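Local coordinates for protein TssK (Serratia sp. FS14, PDB 5Y0E) that probably forms part of the type VI secretion baseplate, where trimers of it would link the baseplate to the membrane complex, at residues Val99-Thr104 against Ala161-Leu166; Ala364-Ala369 against Ile385-Met390; Asp265-Ala270 against Gly299-Leu304; Asp49-Leu54 against Ala61-Ser66. All blocks are in the same frame, centred on the assembly; numbering follows the deposited sequence.

Contact 1 (Val99-Thr104 against Ala161-Leu166)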
loop_
_atom_site.group_PDB
_atom_site.type_symbol
_atom_site.label_atom_id
_atom_site.label_comp_id
_atom_site.label_asym_id
_atom_site.label_seq_id
_atom_site.Cartn_x
_atom_site.Cartn_y
_atom_site.Cartn_z
ATOM N N VAL A 99 27.783 12.109 8.212
ATOM C CA VAL A 99 26.999 11.050 8.828
ATOM C C VAL A 99 26.820 11.294 10.321
ATOM O O VAL A 99 27.539 12.068 10.947
ATOM C CB VAL A 99 27.642 9.676 8.622
ATOM C CG1 VAL A 99 27.809 9.396 7.162
ATOM C CG2 VAL A 99 28.969 9.627 9.343
ATOM N N LEU A 100 25.834 10.606 10.885
ATOM C CA LEU A 100 25.690 10.447 12.326
ATOM C C LEU A 100 26.167 9.051 12.671
ATOM O O LEU A 100 25.694 8.083 12.089
ATOM C CB LEU A 100 24.240 10.640 12.752
ATOM C CG LEU A 100 23.935 10.534 14.242
ATOM C CD1 LEU A 100 24.849 11.447 15.006
ATOM C CD2 LEU A 100 22.492 10.876 14.519
ATOM N N ALA A 101 27.154 8.947 13.534
ATOM C CA ALA A 101 27.723 7.661 13.821
ATOM C C ALA A 101 27.827 7.269 15.269
ATOM O O ALA A 101 27.747 8.072 16.141
ATOM C CB ALA A 101 29.078 7.567 13.175
ATOM N N LEU A 102 28.021 5.988 15.490
ATOM C CA LEU A 102 28.133 5.441 16.812
ATOM C C LEU A 102 29.027 4.266 16.716
ATOM O O LEU A 102 28.968 3.539 15.769
ATOM C CB LEU A 102 26.778 4.982 17.303
ATOM C CG LEU A 102 26.795 4.393 18.696
ATOM C CD1 LEU A 102 26.905 5.513 19.697
ATOM C CD2 LEU A 102 25.571 3.542 18.951
ATOM N N PRO A 103 29.873 4.072 17.705
ATOM C CA PRO A 103 30.785 2.948 17.697
ATOM C C PRO A 103 30.047 1.672 17.933
ATOM O O PRO A 103 29.060 1.662 18.604
ATOM C CB PRO A 103 31.668 3.225 18.887
ATOM C CG PRO A 103 31.568 4.667 19.093
ATOM C CD PRO A 103 30.168 5.000 18.787
ATOM N N THR A 104 30.533 0.601 17.353
ATOM C CA THR A 104 29.912 -0.692 17.532
ATOM C C THR A 104 30.322 -1.283 18.876
ATOM O O THR A 104 31.433 -1.059 19.357
ATOM C CB THR A 104 30.323 -1.629 16.408
ATOM O OG1 THR A 104 31.704 -1.926 16.548
ATOM C CG2 THR A 104 30.113 -0.965 15.064
ATOM N N ALA A 161 34.842 -0.060 10.088
ATOM C CA ALA A 161 33.983 -1.109 10.629
ATOM C C ALA A 161 33.741 -0.997 12.123
ATOM O O ALA A 161 32.954 -1.776 12.653
ATOM C CB ALA A 161 34.581 -2.480 10.338
ATOM N N GLU A 162 34.402 -0.093 12.821
ATOM C CA GLU A 162 34.120 0.074 14.234
ATOM C C GLU A 162 32.987 1.043 14.475
ATOM O O GLU A 162 32.741 1.418 15.621
ATOM C CB GLU A 162 35.371 0.534 14.983
ATOM C CG GLU A 162 36.622 -0.308 14.722
ATOM C CD GLU A 162 36.365 -1.812 14.772
ATOM O OE1 GLU A 162 36.930 -2.536 13.928
ATOM O OE2 GLU A 162 35.609 -2.283 15.647
ATOM N N TRP A 163 32.290 1.455 13.428
ATOM C CA TRP A 163 31.176 2.369 13.567
ATOM C C TRP A 163 30.041 1.888 12.691
ATOM O O TRP A 163 30.267 1.237 11.672
ATOM C CB TRP A 163 31.541 3.795 13.159
ATOM C CG TRP A 163 32.681 4.392 13.886
ATOM C CD1 TRP A 163 34.005 4.098 13.729
ATOM C CD2 TRP A 163 32.613 5.414 14.882
ATOM N NE1 TRP A 163 34.758 4.864 14.578
ATOM C CE2 TRP A 163 33.926 5.681 15.295
ATOM C CE3 TRP A 163 31.572 6.121 15.465
ATOM C CZ2 TRP A 163 34.216 6.622 16.257
ATOM C CZ3 TRP A 163 31.863 7.045 16.416
ATOM C CH2 TRP A 163 33.170 7.293 16.804
ATOM N N THR A 164 28.819 2.186 13.111
ATOM C CA THR A 164 27.705 2.254 12.188
ATOM C C THR A 164 27.281 3.702 12.104
ATOM O O THR A 164 27.599 4.510 12.971
ATOM C CB THR A 164 26.512 1.386 12.600
ATOM O OG1 THR A 164 25.946 1.878 13.815
ATOM C CG2 THR A 164 26.908 -0.051 12.754
ATOM N N ALA A 165 26.571 4.033 11.040
ATOM C CA ALA A 165 26.262 5.432 10.820
ATOM C C ALA A 165 25.027 5.567 9.956
ATOM O O ALA A 165 24.715 4.694 9.149
ATOM C CB ALA A 165 27.434 6.156 10.161
ATOM N N LEU A 166 24.355 6.694 10.115
ATOM C CA LEU A 166 23.250 7.082 9.264
ATOM C C LEU A 166 23.629 8.362 8.539
ATOM O O LEU A 166 24.180 9.279 9.143
ATOM C CB LEU A 166 21.969 7.308 10.078
ATOM C CG LEU A 166 21.425 6.225 11.000
ATOM C CD1 LEU A 166 20.298 6.775 11.821
ATOM C CD2 LEU A 166 20.958 5.055 10.213
#
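Leu100 and Leu166, then Leu102 and Thr164, form hydrogen-bonded pairs that join strands 99-103 and 163-166 antiparallel, their short axes running at 152°. Each pair closes two N-H to O bonds: Leu100 N meets Leu166 O at 2.7 Å, and Leu102 N meets Thr164 O at 3.0 Å. In the non-hydrogen-bonded pair between them, Ala101 CB and Ala165 CB lie 3.7 Å apart; two methyl groups suit strands whose CA atoms come so close here. Val99 adds its branched CB beside Ala165 CB.

Pro103 and Trp163 make the aromatic part of the contact. They lie side by side and point the same way, with Pro103 CG over one face of the indole, 3.9 Å from the centroid of the six-membered ring and 23° off its normal, a CH-pi contact. Its CD meets the rim atom CZ3 of Trp163 at 3.6 Å, while Ala101 CB approaches CE3 of the same ring obliquely. Proline fits because its compact ring lays polarised C-H groups on the indole, and its lack of an N-H costs no bond to strand 163-174, the pair with Trp163 being a non-hydrogen-bonded one.

These are neighbouring inner strands of a mixed six-stranded sheet. On the face bearing Leu100 and Leu166, both leucines pack against Phe45 and Phe75 of a second sheet, an apolar joint between the two sheets. Met154 of the adjoining strand 142-155 touches both Val99 and Trp163.

Past the last strand pair, Thr104 N donates to Glu162 O at 2.9 Å from above the carbonyl plane. Thr104 CG2, anti to its own carbonyl carbon, lies against Glu162 C at 3.6 Å, whereas the carboxylate of Glu162 is held elsewhere, in salt bridges with Arg106 and Arg109.

Contact 2 (Ala364-Ala369 against Ile385-Met390)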
loop_
_atom_site.group_PDB
_atom_site.type_symbol
_atom_site.label_atom_id
_atom_site.label_comp_id
_atom_site.label_asym_id
_atom_site.label_seq_id
_atom_site.Cartn_x
_atom_site.Cartn_y
_atom_site.Cartn_z
ATOM N N ALA A 364 -14.099 40.535 -14.135
ATOM C CA ALA A 364 -14.366 41.507 -13.111
ATOM C C ALA A 364 -14.624 40.822 -11.789
ATOM O O ALA A 364 -14.089 41.198 -10.775
ATOM C CB ALA A 364 -15.564 42.335 -13.502
ATOM N N GLN A 365 -15.424 39.776 -11.805
ATOM C CA GLN A 365 -15.769 39.081 -10.580
ATOM C C GLN A 365 -14.748 38.103 -10.025
ATOM O O GLN A 365 -14.979 37.486 -9.002
ATOM C CB GLN A 365 -17.090 38.369 -10.756
ATOM C CG GLN A 365 -18.266 39.282 -10.568
ATOM C CD GLN A 365 -19.396 38.960 -11.493
ATOM O OE1 GLN A 365 -19.677 39.702 -12.421
ATOM N NE2 GLN A 365 -20.066 37.857 -11.235
ATOM N N MET A 366 -13.634 37.931 -10.703
ATOM C CA MET A 366 -12.633 37.040 -10.195
ATOM C C MET A 366 -11.485 37.903 -9.784
ATOM O O MET A 366 -10.820 38.488 -10.602
ATOM C CB MET A 366 -12.211 36.024 -11.243
ATOM C CG MET A 366 -10.935 35.272 -10.917
ATOM S SD MET A 366 -11.049 34.174 -9.514
ATOM C CE MET A 366 -11.467 32.631 -10.280
ATOM N N LYS A 367 -11.294 38.009 -8.487
ATOM C CA LYS A 367 -10.235 38.811 -7.943
ATOM C C LYS A 367 -9.105 37.909 -7.554
ATOM O O LYS A 367 -9.283 36.961 -6.810
ATOM C CB LYS A 367 -10.740 39.576 -6.727
ATOM N N ILE A 368 -7.930 38.214 -8.058
ATOM C CA ILE A 368 -6.789 37.396 -7.765
ATOM C C ILE A 368 -5.734 38.181 -7.024
ATOM O O ILE A 368 -5.357 39.265 -7.426
ATOM C CB ILE A 368 -6.202 36.804 -9.057
ATOM C CG1 ILE A 368 -7.090 35.701 -9.592
ATOM C CG2 ILE A 368 -4.832 36.225 -8.825
ATOM C CD1 ILE A 368 -6.960 35.526 -11.075
ATOM N N ALA A 369 -5.265 37.599 -5.932
ATOM C CA ALA A 369 -4.245 38.196 -5.104
ATOM C C ALA A 369 -3.644 37.160 -4.198
ATOM O O ALA A 369 -4.005 35.998 -4.256
ATOM C CB ALA A 369 -4.837 39.303 -4.280
ATOM N N ILE A 385 -5.293 41.296 -9.624
ATOM C CA ILE A 385 -4.494 41.135 -10.832
ATOM C C ILE A 385 -5.421 41.013 -12.036
ATOM O O ILE A 385 -6.461 40.349 -11.976
ATOM C CB ILE A 385 -3.549 39.928 -10.706
ATOM C CG1 ILE A 385 -2.443 40.235 -9.708
ATOM C CG2 ILE A 385 -2.920 39.613 -12.032
ATOM C CD1 ILE A 385 -2.624 39.572 -8.400
ATOM N N GLY A 386 -5.071 41.697 -13.126
ATOM C CA GLY A 386 -5.926 41.714 -14.284
ATOM C C GLY A 386 -5.882 40.413 -15.059
ATOM O O GLY A 386 -4.884 39.704 -15.098
ATOM N N LEU A 387 -7.000 40.116 -15.695
ATOM C CA LEU A 387 -7.169 38.938 -16.526
ATOM C C LEU A 387 -7.421 39.388 -17.953
ATOM O O LEU A 387 -8.356 40.141 -18.212
ATOM C CB LEU A 387 -8.315 38.068 -16.027
ATOM C CG LEU A 387 -8.090 37.676 -14.572
ATOM C CD1 LEU A 387 -9.353 37.211 -13.874
ATOM C CD2 LEU A 387 -7.025 36.625 -14.556
ATOM N N ARG A 388 -6.589 38.928 -18.870
ATOM C CA ARG A 388 -6.681 39.285 -20.274
ATOM C C ARG A 388 -7.117 38.045 -21.038
ATOM O O ARG A 388 -6.501 36.986 -20.907
ATOM C CB ARG A 388 -5.335 39.803 -20.774
ATOM C CG ARG A 388 -5.184 39.883 -22.274
ATOM C CD ARG A 388 -3.797 40.409 -22.627
ATOM N NE ARG A 388 -3.441 41.576 -21.819
ATOM C CZ ARG A 388 -3.783 42.823 -22.127
ATOM N NH1 ARG A 388 -3.424 43.830 -21.338
ATOM N NH2 ARG A 388 -4.489 43.059 -23.227
ATOM N N THR A 389 -8.179 38.181 -21.823
ATOM C CA THR A 389 -8.617 37.098 -22.690
ATOM C C THR A 389 -7.534 36.759 -23.702
ATOM O O THR A 389 -6.874 37.639 -24.246
ATOM C CB THR A 389 -9.905 37.494 -23.412
ATOM O OG1 THR A 389 -10.972 37.562 -22.468
ATOM C CG2 THR A 389 -10.268 36.489 -24.461
ATOM N N MET A 390 -7.342 35.512 -23.934
ATOM C CA MET A 390 -6.366 35.152 -24.934
ATOM C C MET A 390 -7.074 34.701 -26.195
ATOM O O MET A 390 -7.952 33.838 -26.138
ATOM C CB MET A 390 -5.459 34.045 -24.421
ATOM C CG MET A 390 -4.843 34.336 -23.079
ATOM S SD MET A 390 -3.753 33.017 -22.529
ATOM C CE MET A 390 -2.375 33.175 -23.629
#
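Ile368 and Leu387 meet at the apolar centre, their side chains crossing at about a right angle so that Ile368 CD1 lies 3.7 Å from Leu387 CD2. The other leucine methyl, CD1, lies between Ile368 and Met366, 3.9 Å from Met366 CG. Leucine suits this place because its fork spreads two methyls before the facing strand, CD2 to Ile368 and CD1 to both residues. Its CG stands anti to the carbonyl carbon, chi1 -56°, which directs the fork toward Met366 and Ile368. Met366 contributes only the near part of its side chain: bends at chi2 and chi3 carry the sulfur and CE away from Leu387. Ile368, branched at CB, gives its longer arm to Leu387. The exact place of the Ile385 end methyl is doubtful, since it falls improbably near the Ile368 carbonyl oxygen, and its approach to Ile368 CG2 is equally uncertain.

Outward from this cluster lies a single backbone bond, from Ile385 N to Ile368 O, 3.0 Å long, nearly straight at 176° and in the carbonyl plane. It pins together two chains that otherwise diverge, and beyond it Gly386 and Arg388 pair by backbone bonds with Glu409 and Glu407.

Strands 366-370 and 387-389 are the outermost strands of one antiparallel eight-stranded sheet, so this contact draws its two edges together. Met366 directly follows helix 355-365; Met366 and Ile368 rest on Leu426 of strand 423-428, Leu387 on Leu408 of strand 404-408, and Ile385 on Leu414 and Met418 of helix 414-419.

Contact 3 (Asp265-Ala270 against Gly299-Leu304)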
loop_
_atom_site.group_PDB
_atom_site.type_symbol
_atom_site.label_atom_id
_atom_site.label_comp_id
_atom_site.label_asym_id
_atom_site.label_seq_id
_atom_site.Cartn_x
_atom_site.Cartn_y
_atom_site.Cartn_z
ATOM N N ASP A 265 4.575 0.413 -3.572
ATOM C CA ASP A 265 3.355 0.773 -4.267
ATOM C C ASP A 265 3.658 1.545 -5.547
ATOM O O ASP A 265 3.051 1.298 -6.584
ATOM C CB ASP A 265 2.440 1.581 -3.348
ATOM C CG ASP A 265 1.700 0.731 -2.337
ATOM O OD1 ASP A 265 1.754 -0.509 -2.381
ATOM O OD2 ASP A 265 1.029 1.314 -1.480
ATOM N N TRP A 266 4.589 2.488 -5.488
ATOM C CA TRP A 266 4.837 3.349 -6.626
ATOM C C TRP A 266 5.550 2.602 -7.749
ATOM O O TRP A 266 5.301 2.863 -8.924
ATOM C CB TRP A 266 5.624 4.570 -6.156
ATOM C CG TRP A 266 4.788 5.511 -5.374
ATOM C CD1 TRP A 266 3.533 5.304 -4.960
ATOM C CD2 TRP A 266 5.136 6.824 -4.943
ATOM N NE1 TRP A 266 3.068 6.391 -4.300
ATOM C CE2 TRP A 266 4.038 7.341 -4.275
ATOM C CE3 TRP A 266 6.261 7.615 -5.080
ATOM C CZ2 TRP A 266 4.026 8.613 -3.736
ATOM C CZ3 TRP A 266 6.252 8.873 -4.520
ATOM C CH2 TRP A 266 5.146 9.359 -3.864
ATOM N N LEU A 267 6.395 1.642 -7.407
ATOM C CA LEU A 267 7.038 0.836 -8.424
ATOM C C LEU A 267 6.020 0.064 -9.241
ATOM O O LEU A 267 6.107 0.010 -10.469
ATOM C CB LEU A 267 8.017 -0.112 -7.769
ATOM C CG LEU A 267 8.701 -1.128 -8.656
ATOM C CD1 LEU A 267 9.521 -0.430 -9.730
ATOM C CD2 LEU A 267 9.578 -1.986 -7.800
ATOM N N GLN A 268 5.040 -0.536 -8.573
ATOM C CA GLN A 268 3.998 -1.252 -9.284
ATOM C C GLN A 268 3.184 -0.305 -10.140
ATOM O O GLN A 268 2.873 -0.613 -11.288
ATOM C CB GLN A 268 3.102 -1.987 -8.297
ATOM C CG GLN A 268 3.733 -3.182 -7.626
ATOM C CD GLN A 268 2.910 -3.676 -6.437
ATOM O OE1 GLN A 268 1.859 -4.266 -6.598
ATOM N NE2 GLN A 268 3.388 -3.412 -5.252
ATOM N N PHE A 269 2.818 0.839 -9.588
ATOM C CA PHE A 269 2.198 1.875 -10.382
ATOM C C PHE A 269 3.001 2.123 -11.660
ATOM O O PHE A 269 2.457 2.112 -12.757
ATOM C CB PHE A 269 2.081 3.125 -9.520
ATOM C CG PHE A 269 1.220 4.204 -10.096
ATOM C CD1 PHE A 269 0.455 3.985 -11.205
ATOM C CD2 PHE A 269 1.199 5.450 -9.517
ATOM C CE1 PHE A 269 -0.311 4.965 -11.711
ATOM C CE2 PHE A 269 0.440 6.433 -10.025
ATOM C CZ PHE A 269 -0.315 6.194 -11.132
ATOM N N ALA A 270 4.312 2.287 -11.535
ATOM C CA ALA A 270 5.119 2.592 -12.704
ATOM C C ALA A 270 5.111 1.439 -13.693
ATOM O O ALA A 270 4.856 1.632 -14.885
ATOM C CB ALA A 270 6.542 2.937 -12.288
ATOM N N GLY A 299 14.007 9.017 -7.101
ATOM C CA GLY A 299 14.169 9.896 -8.236
ATOM C C GLY A 299 13.826 9.207 -9.532
ATOM O O GLY A 299 13.123 9.757 -10.364
ATOM N N LYS A 300 14.278 7.979 -9.693
ATOM C CA LYS A 300 13.965 7.261 -10.910
ATOM C C LYS A 300 12.487 6.964 -10.997
ATOM O O LYS A 300 11.901 7.040 -12.074
ATOM C CB LYS A 300 14.777 5.974 -10.976
ATOM C CG LYS A 300 16.180 6.183 -10.579
ATOM C CD LYS A 300 17.149 5.436 -11.452
ATOM C CE LYS A 300 17.193 3.973 -11.122
ATOM N NZ LYS A 300 18.567 3.446 -11.360
ATOM N N LEU A 301 11.868 6.640 -9.870
ATOM C CA LEU A 301 10.451 6.309 -9.868
ATOM C C LEU A 301 9.601 7.530 -10.186
ATOM O O LEU A 301 8.672 7.455 -10.995
ATOM C CB LEU A 301 10.083 5.707 -8.512
ATOM C CG LEU A 301 9.100 4.545 -8.420
ATOM C CD1 LEU A 301 9.485 3.497 -9.430
ATOM C CD2 LEU A 301 9.119 3.945 -7.029
ATOM N N MET A 302 9.911 8.664 -9.571
ATOM C CA MET A 302 9.128 9.858 -9.831
ATOM C C MET A 302 9.194 10.231 -11.299
ATOM O O MET A 302 8.207 10.704 -11.879
ATOM C CB MET A 302 9.628 11.003 -8.962
ATOM C CG MET A 302 9.161 10.944 -7.524
ATOM S SD MET A 302 7.369 11.050 -7.380
ATOM C CE MET A 302 6.991 12.652 -8.054
ATOM N N LEU A 303 10.347 10.011 -11.920
ATOM C CA LEU A 303 10.493 10.286 -13.339
ATOM C C LEU A 303 9.528 9.449 -14.146
ATOM O O LEU A 303 8.735 9.973 -14.927
ATOM C CB LEU A 303 11.926 10.008 -13.768
ATOM C CG LEU A 303 12.799 11.111 -14.333
ATOM C CD1 LEU A 303 14.080 10.542 -14.731
ATOM C CD2 LEU A 303 12.181 11.776 -15.496
ATOM N N LEU A 304 9.590 8.132 -13.972
ATOM C CA LEU A 304 8.678 7.258 -14.687
ATOM C C LEU A 304 7.226 7.683 -14.514
ATOM O O LEU A 304 6.440 7.627 -15.459
ATOM C CB LEU A 304 8.870 5.826 -14.217
ATOM C CG LEU A 304 10.256 5.232 -14.494
ATOM C CD1 LEU A 304 10.383 3.962 -13.718
ATOM C CD2 LEU A 304 10.481 4.948 -15.975
#
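Met302 brings its sulfur to the indole of Trp266, the one flat group taking part between helices 265-270 and 299-304. The approach is neither over the face nor at the edge: SD stands 4.7 Å from the centroid of the six-membered ring, 53° off its normal, and comes nearest to the rim atom CZ3. This oblique Met-aromatic contact belongs to a helical bundle in which the two helices run in roughly the same direction, at 38°, with short axes 9.6 Å apart. Trp266 also touches other members of the bundle, Phe202 and Leu206 of helix 197-222 and Gln247 of helix 229-253; Phe202 touches Met302 as well.

Methionine suits its place because a flexible chain, bent here at chi2 and chi3, can reach across to the ring. Its neighbour Leu301 is the wedge of the interface. Directed toward the other helix, it sets CD2 against Trp266 CB at 3.7 Å and also close to the backbone at Leu267 N, while CD1 spreads toward Leu267 and Ala270. Leu301 and Leu267 cross at about a right angle, with their CD1 methyls 3.9 Å apart. One turn on, Ala270 leaves room for the backbones to draw close: its CA and that of Leu304 are 6.2 Å apart, the shortest such distance between the segments. Leu304 lies at the exposed margin beside Pro287.

Leu267 has a second role at the subunit boundary, packing on Gly246 of the second subunit. At the alanine, the closing touch is Ala270 CB against Leu304 CB, at 4.2 Å.

Contact 4 (Asp49-Leu54 against Ala61-Ser66)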
loop_
_atom_site.group_PDB
_atom_site.type_symbol
_atom_site.label_atom_id
_atom_site.label_comp_id
_atom_site.label_asym_id
_atom_site.label_seq_id
_atom_site.Cartn_x
_atom_site.Cartn_y
_atom_site.Cartn_z
ATOM N N ASP A 49 16.470 17.369 12.673
ATOM C CA ASP A 49 16.402 18.819 12.600
ATOM C C ASP A 49 17.809 19.383 12.551
ATOM O O ASP A 49 18.498 19.448 13.572
ATOM C CB ASP A 49 15.634 19.411 13.769
ATOM C CG ASP A 49 15.413 20.905 13.603
ATOM O OD1 ASP A 49 15.587 21.425 12.483
ATOM O OD2 ASP A 49 15.062 21.569 14.595
ATOM N N LEU A 50 18.215 19.819 11.375
ATOM C CA LEU A 50 19.519 20.429 11.219
ATOM C C LEU A 50 19.454 21.903 11.598
ATOM O O LEU A 50 18.492 22.601 11.278
ATOM C CB LEU A 50 19.983 20.253 9.782
ATOM C CG LEU A 50 21.462 20.371 9.530
ATOM C CD1 LEU A 50 21.813 19.408 8.443
ATOM C CD2 LEU A 50 21.770 21.790 9.121
ATOM N N ASP A 51 20.472 22.375 12.301
ATOM C CA ASP A 51 20.496 23.781 12.672
ATOM C C ASP A 51 21.026 24.599 11.508
ATOM O O ASP A 51 22.202 24.508 11.148
ATOM C CB ASP A 51 21.337 24.026 13.913
ATOM C CG ASP A 51 21.259 25.463 14.363
ATOM O OD1 ASP A 51 20.142 26.029 14.378
ATOM O OD2 ASP A 51 22.309 26.038 14.673
ATOM N N GLN A 52 20.154 25.408 10.929
ATOM C CA GLN A 52 20.529 26.196 9.770
ATOM C C GLN A 52 21.417 27.364 10.162
ATOM O O GLN A 52 22.346 27.718 9.428
ATOM C CB GLN A 52 19.269 26.689 9.075
ATOM C CG GLN A 52 18.457 25.576 8.493
ATOM C CD GLN A 52 19.052 25.082 7.200
ATOM O OE1 GLN A 52 19.653 25.852 6.447
ATOM N NE2 GLN A 52 18.900 23.787 6.934
ATOM N N THR A 53 21.136 27.967 11.318
ATOM C CA THR A 53 21.914 29.108 11.779
ATOM C C THR A 53 23.397 28.772 11.856
ATOM O O THR A 53 24.239 29.573 11.452
ATOM C CB THR A 53 21.397 29.567 13.137
ATOM O OG1 THR A 53 21.928 28.715 14.154
ATOM C CG2 THR A 53 19.889 29.472 13.187
ATOM N N LEU A 54 23.739 27.592 12.351
ATOM C CA LEU A 54 25.148 27.236 12.413
ATOM C C LEU A 54 25.719 26.831 11.071
ATOM O O LEU A 54 26.939 26.691 10.956
ATOM C CB LEU A 54 25.377 26.104 13.406
ATOM C CG LEU A 54 26.130 26.497 14.676
ATOM C CD1 LEU A 54 25.277 27.366 15.555
ATOM C CD2 LEU A 54 26.565 25.263 15.425
ATOM N N ALA A 61 25.354 21.009 12.489
ATOM C CA ALA A 61 24.828 20.773 13.817
ATOM C C ALA A 61 23.390 20.280 13.740
ATOM O O ALA A 61 22.582 20.805 12.973
ATOM C CB ALA A 61 24.908 22.039 14.652
ATOM N N LEU A 62 23.066 19.293 14.562
ATOM C CA LEU A 62 21.707 18.778 14.664
ATOM C C LEU A 62 21.017 19.386 15.871
ATOM O O LEU A 62 21.440 19.157 16.998
ATOM C CB LEU A 62 21.717 17.264 14.784
ATOM C CG LEU A 62 22.472 16.635 13.640
ATOM C CD1 LEU A 62 22.456 15.142 13.761
ATOM C CD2 LEU A 62 21.839 17.079 12.357
ATOM N N ASN A 63 19.954 20.152 15.635
ATOM C CA ASN A 63 19.100 20.589 16.738
ATOM C C ASN A 63 18.543 19.395 17.513
ATOM O O ASN A 63 18.571 19.372 18.744
ATOM C CB ASN A 63 17.947 21.441 16.206
ATOM C CG ASN A 63 18.330 22.881 15.975
ATOM O OD1 ASN A 63 19.161 23.437 16.681
ATOM N ND2 ASN A 63 17.701 23.505 14.990
ATOM N N ALA A 64 18.032 18.397 16.800
ATOM C CA ALA A 64 17.315 17.275 17.381
ATOM C C ALA A 64 17.291 16.151 16.361
ATOM O O ALA A 64 17.401 16.394 15.162
ATOM C CB ALA A 64 15.893 17.670 17.769
ATOM N N ALA A 65 17.138 14.925 16.844
ATOM C CA ALA A 65 17.014 13.777 15.959
ATOM C C ALA A 65 16.557 12.569 16.761
ATOM O O ALA A 65 16.784 12.488 17.965
ATOM C CB ALA A 65 18.336 13.470 15.263
ATOM N N SER A 66 15.927 11.621 16.075
ATOM C CA SER A 66 15.575 10.355 16.699
ATOM C C SER A 66 15.526 9.274 15.635
ATOM O O SER A 66 15.272 9.550 14.463
ATOM C CB SER A 66 14.246 10.445 17.437
ATOM O OG SER A 66 13.223 10.873 16.574
#
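Asp51 and Ala61 form the firm part of this contact: Asp51 N donates to Ala61 O over 2.7 Å in an almost straight bond, 176° at the hydrogen. Close by, Leu54 CD2 covers Ala61 CB at 3.7 Å, where the small alanine lets the returning chain come near. Leu50 and Leu62 lie on the sheet face away from Asp49 and Ala64, in a loose approach, and Leu62 continues inward to Leu48 and Phe77.

Asp51 also shapes the turn that follows. With CG anti to the backbone N, chi1 -175°, its carboxylate faces Asn63, while OD2 accepts from both Leu54 N at 3.1 Å and Thr53 OG1 at 2.8 Å, the two donors lying on one face of the carboxylate plane. The bond to Leu54 N is an Asx motif; an aspartate suits it because its short side chain can reach forward to the backbone N three residues on.

The solvent side is looser. Exposed Asp49 and partly exposed Asn63 meet obliquely, carboxylate and amide planes 60° apart, and the bond from Asn63 ND2 to Asp49 OD2 is long and weak at 3.3 Å.

Asp49 O, too, is gripped only weakly, by Asn63 N and Ala64 N together, whereas Asp49 N makes a sound 2.8 Å bond to Ala64 O. Two residues, Asn63 and Ala64, thus face the single Asp49, and Asn63 adopts a helix-like backbone where the chain turns a corner: a classic beta bulge in a small antiparallel sheet of three strands.

How the contacts relate
Contacts 1 and 4 are close neighbours, with centres about 18 Å apart and nearest atoms about 4 Å apart. Phe45, on the strand that ends in 49-50, mediates between them: it packs against Leu100 and Leu166 of contact 1 and against Ala65 of contact 4, so the two beta sheets share one apolar seam. Contact 3, in the helical bundle, lies about 31 Å from each of them between centres. It reaches another subunit, and a sulfate ion, probably from the crystallisation liquor, sits about 5 Å from the Trp266 side chain. Contact 2 belongs to a separate beta region, its centre about 57 Å from contact 1 and about 38 Å from contact 3.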